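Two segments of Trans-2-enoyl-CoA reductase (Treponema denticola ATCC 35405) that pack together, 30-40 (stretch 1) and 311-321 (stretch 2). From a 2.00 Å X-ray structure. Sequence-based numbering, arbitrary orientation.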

# COMPACT_ATOMS: atom_id res chain seq x y z
N ASP A 30 -2.24 12.47 11.52
CA ASP A 30 -1.66 13.39 10.54
C ASP A 30 -2.25 13.16 9.16
O ASP A 30 -2.47 14.10 8.40
CB ASP A 30 -0.14 13.26 10.50
CG ASP A 30 0.54 13.85 11.72
OD1 ASP A 30 -0.15 14.54 12.51
OD2 ASP A 30 1.76 13.64 11.88
N GLN A 31 -2.51 11.90 8.82
CA GLN A 31 -3.10 11.56 7.53
C GLN A 31 -4.55 12.04 7.48
O GLN A 31 -5.02 12.50 6.44
CB GLN A 31 -3.03 10.06 7.27
CG GLN A 31 -1.61 9.53 7.07
CD GLN A 31 -1.58 8.05 6.75
OE1 GLN A 31 -2.23 7.60 5.80
NE2 GLN A 31 -0.83 7.29 7.54
N ILE A 32 -5.25 11.91 8.60
CA ILE A 32 -6.63 12.38 8.70
C ILE A 32 -6.68 13.90 8.53
O ILE A 32 -7.53 14.42 7.81
CB ILE A 32 -7.26 11.99 10.05
CG1 ILE A 32 -7.35 10.47 10.17
CG2 ILE A 32 -8.65 12.60 10.19
CD1 ILE A 32 -7.80 9.99 11.53
N GLU A 33 -5.77 14.60 9.20
CA GLU A 33 -5.72 16.05 9.11
C GLU A 33 -5.45 16.52 7.69
O GLU A 33 -6.04 17.50 7.23
CB GLU A 33 -4.67 16.63 10.07
CG GLU A 33 -4.58 18.15 10.03
CD GLU A 33 -3.55 18.71 11.00
OE1 GLU A 33 -3.01 17.93 11.81
OE2 GLU A 33 -3.28 19.92 10.94
N TYR A 34 -4.55 15.83 6.99
CA TYR A 34 -4.26 16.16 5.60
C TYR A 34 -5.48 15.94 4.73
O TYR A 34 -5.82 16.78 3.89
CB TYR A 34 -3.09 15.34 5.06
CG TYR A 34 -2.81 15.62 3.59
CD1 TYR A 34 -2.00 16.68 3.21
CD2 TYR A 34 -3.37 14.83 2.60
CE1 TYR A 34 -1.76 16.95 1.88
CE2 TYR A 34 -3.13 15.09 1.26
CZ TYR A 34 -2.32 16.15 0.91
OH TYR A 34 -2.08 16.41 -0.42
N THR A 35 -6.14 14.81 4.93
CA THR A 35 -7.31 14.43 4.13
C THR A 35 -8.44 15.46 4.25
O THR A 35 -9.10 15.78 3.26
CB THR A 35 -7.83 13.04 4.53
OG1 THR A 35 -6.78 12.07 4.39
CG2 THR A 35 -9.00 12.63 3.64
N LYS A 36 -8.65 15.96 5.46
CA LYS A 36 -9.68 16.98 5.69
C LYS A 36 -9.34 18.27 4.96
O LYS A 36 -10.24 19.01 4.54
CB LYS A 36 -9.85 17.24 7.19
CG LYS A 36 -10.47 16.08 7.96
CD LYS A 36 -10.58 16.41 9.44
CE LYS A 36 -11.29 15.30 10.20
NZ LYS A 36 -12.70 15.14 9.76
N LYS A 37 -8.05 18.55 4.81
CA LYS A 37 -7.60 19.75 4.11
C LYS A 37 -7.53 19.53 2.60
O LYS A 37 -7.65 20.47 1.83
CB LYS A 37 -6.24 20.20 4.62
CG LYS A 37 -6.20 20.56 6.09
CD LYS A 37 -4.81 21.04 6.49
CE LYS A 37 -4.75 21.36 7.97
NZ LYS A 37 -5.77 22.37 8.36
N ARG A 38 -7.31 18.28 2.20
CA ARG A 38 -7.14 17.95 0.79
C ARG A 38 -8.48 17.75 0.09
O ARG A 38 -8.72 18.29 -0.98
CB ARG A 38 -6.26 16.71 0.63
CG ARG A 38 -6.07 16.27 -0.81
CD ARG A 38 -5.43 17.36 -1.65
NE ARG A 38 -5.19 16.93 -3.02
CZ ARG A 38 -6.08 16.99 -4.00
NH1 ARG A 38 -7.30 17.47 -3.75
NH2 ARG A 38 -5.77 16.58 -5.22
N ILE A 39 -9.34 16.95 0.72
CA ILE A 39 -10.67 16.69 0.17
C ILE A 39 -11.67 17.68 0.74
O ILE A 39 -12.38 17.38 1.70
CB ILE A 39 -11.12 15.25 0.46
CG1 ILE A 39 -10.01 14.26 0.12
CG2 ILE A 39 -12.38 14.92 -0.32
CD1 ILE A 39 -9.64 14.24 -1.35
N THR A 40 -11.71 18.88 0.16
CA THR A 40 -12.60 19.93 0.63
C THR A 40 -13.94 19.88 -0.07
O THR A 40 -14.12 19.12 -1.03
CB THR A 40 -11.99 21.33 0.39
OG1 THR A 40 -11.90 21.57 -1.02
CG2 THR A 40 -10.61 21.43 1.01
N CYS A 311 1.85 8.22 0.80
CA CYS A 311 0.65 7.41 0.64
C CYS A 311 -0.63 8.24 0.62
O CYS A 311 -1.46 8.09 -0.28
CB CYS A 311 0.57 6.35 1.74
SG CYS A 311 1.91 5.16 1.68
N ILE A 312 -0.79 9.12 1.60
CA ILE A 312 -2.03 9.87 1.74
C ILE A 312 -2.20 10.91 0.62
O ILE A 312 -3.32 11.21 0.21
CB ILE A 312 -2.16 10.53 3.15
CG1 ILE A 312 -3.61 10.95 3.41
CG2 ILE A 312 -1.20 11.70 3.31
CD1 ILE A 312 -4.59 9.78 3.46
N GLU A 313 -1.09 11.43 0.12
CA GLU A 313 -1.14 12.36 -1.01
C GLU A 313 -1.55 11.62 -2.28
O GLU A 313 -2.39 12.09 -3.04
CB GLU A 313 0.20 13.06 -1.22
CG GLU A 313 0.56 14.09 -0.15
CD GLU A 313 1.15 13.46 1.10
OE1 GLU A 313 1.49 12.25 1.06
OE2 GLU A 313 1.28 14.17 2.12
N GLN A 314 -0.95 10.45 -2.47
CA GLN A 314 -1.26 9.58 -3.61
C GLN A 314 -2.73 9.21 -3.68
O GLN A 314 -3.37 9.36 -4.71
CB GLN A 314 -0.43 8.30 -3.53
CG GLN A 314 0.93 8.39 -4.19
CD GLN A 314 0.90 7.90 -5.62
OE1 GLN A 314 0.76 6.70 -5.87
NE2 GLN A 314 1.03 8.82 -6.56
N ILE A 315 -3.26 8.72 -2.56
CA ILE A 315 -4.62 8.17 -2.54
C ILE A 315 -5.70 9.25 -2.59
O ILE A 315 -6.72 9.07 -3.25
CB ILE A 315 -4.83 7.24 -1.34
CG1 ILE A 315 -3.78 6.12 -1.35
CG2 ILE A 315 -6.23 6.66 -1.35
CD1 ILE A 315 -3.68 5.40 -2.68
N THR A 316 -5.48 10.36 -1.90
CA THR A 316 -6.41 11.48 -2.00
C THR A 316 -6.49 11.97 -3.45
O THR A 316 -7.57 12.30 -3.94
CB THR A 316 -6.03 12.65 -1.08
OG1 THR A 316 -4.64 12.98 -1.25
CG2 THR A 316 -6.29 12.29 0.37
N ARG A 317 -5.35 12.01 -4.13
CA ARG A 317 -5.33 12.38 -5.55
C ARG A 317 -6.06 11.33 -6.38
O ARG A 317 -6.77 11.66 -7.33
CB ARG A 317 -3.90 12.57 -6.06
CG ARG A 317 -3.82 12.87 -7.55
CD ARG A 317 -2.55 13.62 -7.93
NE ARG A 317 -1.35 12.80 -7.84
CZ ARG A 317 -0.87 12.07 -8.85
NH1 ARG A 317 -1.49 12.05 -10.01
NH2 ARG A 317 0.24 11.35 -8.68
N LEU A 318 -5.89 10.07 -6.01
CA LEU A 318 -6.58 8.96 -6.67
C LEU A 318 -8.10 9.12 -6.60
O LEU A 318 -8.79 8.99 -7.61
CB LEU A 318 -6.17 7.63 -6.05
CG LEU A 318 -6.94 6.39 -6.52
CD1 LEU A 318 -6.64 6.09 -7.99
CD2 LEU A 318 -6.62 5.19 -5.64
N TYR A 319 -8.61 9.39 -5.41
CA TYR A 319 -10.05 9.58 -5.21
C TYR A 319 -10.56 10.81 -5.96
O TYR A 319 -11.55 10.74 -6.69
CB TYR A 319 -10.37 9.72 -3.73
CG TYR A 319 -10.58 8.42 -2.98
CD1 TYR A 319 -9.51 7.57 -2.70
CD2 TYR A 319 -11.83 8.05 -2.51
CE1 TYR A 319 -9.70 6.38 -2.01
CE2 TYR A 319 -12.03 6.87 -1.82
CZ TYR A 319 -10.96 6.04 -1.57
OH TYR A 319 -11.15 4.87 -0.87
N ALA A 320 -9.87 11.93 -5.78
CA ALA A 320 -10.34 13.21 -6.30
C ALA A 320 -10.14 13.37 -7.81
O ALA A 320 -10.95 14.01 -8.48
CB ALA A 320 -9.66 14.35 -5.55
N GLU A 321 -9.06 12.79 -8.34
CA GLU A 321 -8.68 13.04 -9.72
C GLU A 321 -8.77 11.82 -10.64
O GLU A 321 -8.40 11.90 -11.81
CB GLU A 321 -7.27 13.64 -9.79
CG GLU A 321 -7.17 15.07 -9.28
CD GLU A 321 -7.63 16.09 -10.30
OE1 GLU A 321 -6.76 16.66 -11.00
OE2 GLU A 321 -8.85 16.32 -10.41

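Residues 30-38 form the last turns of a helix that begins earlier in the chain, and residues 311-321 lie in a second helix that continues beyond the stretch. The two run in broadly the same direction, with an angle of 34° between their N-to-C directions and a closest axial approach of 10.1 Å. The backbones come nearest where Gln31 CA lies 6.1 Å from Ile312 CA; one turn later, Thr35 CA and Thr316 CA are 6.9 Å apart. Ile39 is the first residue to leave helical phi/psi in stretch 1, although its N still donates to Thr35 O (2.8 Å). In stretch 2, i to i-4 hydrogen bonds continue through to Glu321 N, 2.7 Å from Arg317 O, with a wider pi-type turn at 319-321.

No hydrogen bond crosses the contact, which buries 471 Å² in total; the helices are held against each other by packing. Ile312 has the largest covered area and points its CA-to-CB bond toward stretch 1. Its CG1 lies 3.7 Å from the backbone atom Gln31 O, its CD1 3.3 Å from Thr35 OG1, and its CG2 3.9 Å from Tyr34 CD2, so a single branched side chain meets three residues of the opposing helix. The hydroxyl it touches is already engaged within its own helix: Thr35 OG1 donates to Gln31 O at 2.7 Å. This bond satisfies the hydroxyl proton locally and leaves the oxygen to pack against a methyl group.

Thr316 occupies the equivalent position one turn on. Its OG1 turns back to its own helix, 2.6 Å from Ile312 O and 3.0 Å from Glu313 O, and its single proton could serve either carbonyl. The same oxygen sits at the edge of the Tyr34 ring, near its plane, 3.6 Å from Tyr34 CE2, and is also 3.6 Å from Arg38 CG. Tyr34 reaches along the side of stretch 2, bringing its OH to 3.5 Å from Glu313 CG, while the Glu313 carboxylate atom OE2 lies over one face of the ring.

Toward the C-terminal end of stretch 1, Arg38 extends along the neighbouring helix. Its guanidinium makes only loose contacts there: NH2 is 4.2 Å from Arg317 CA and NH1 is 4.3 Å from Ala320 CB. The CA-to-CB bond of Ile39 points sideways to stretch 2, but the end of its side chain comes nearer, where its CD1 lies 3.8 Å from Thr316 O and 4.2 Å from Ala320 CB. The latter is an apolar contact that carries the packing beyond the helical part of stretch 1.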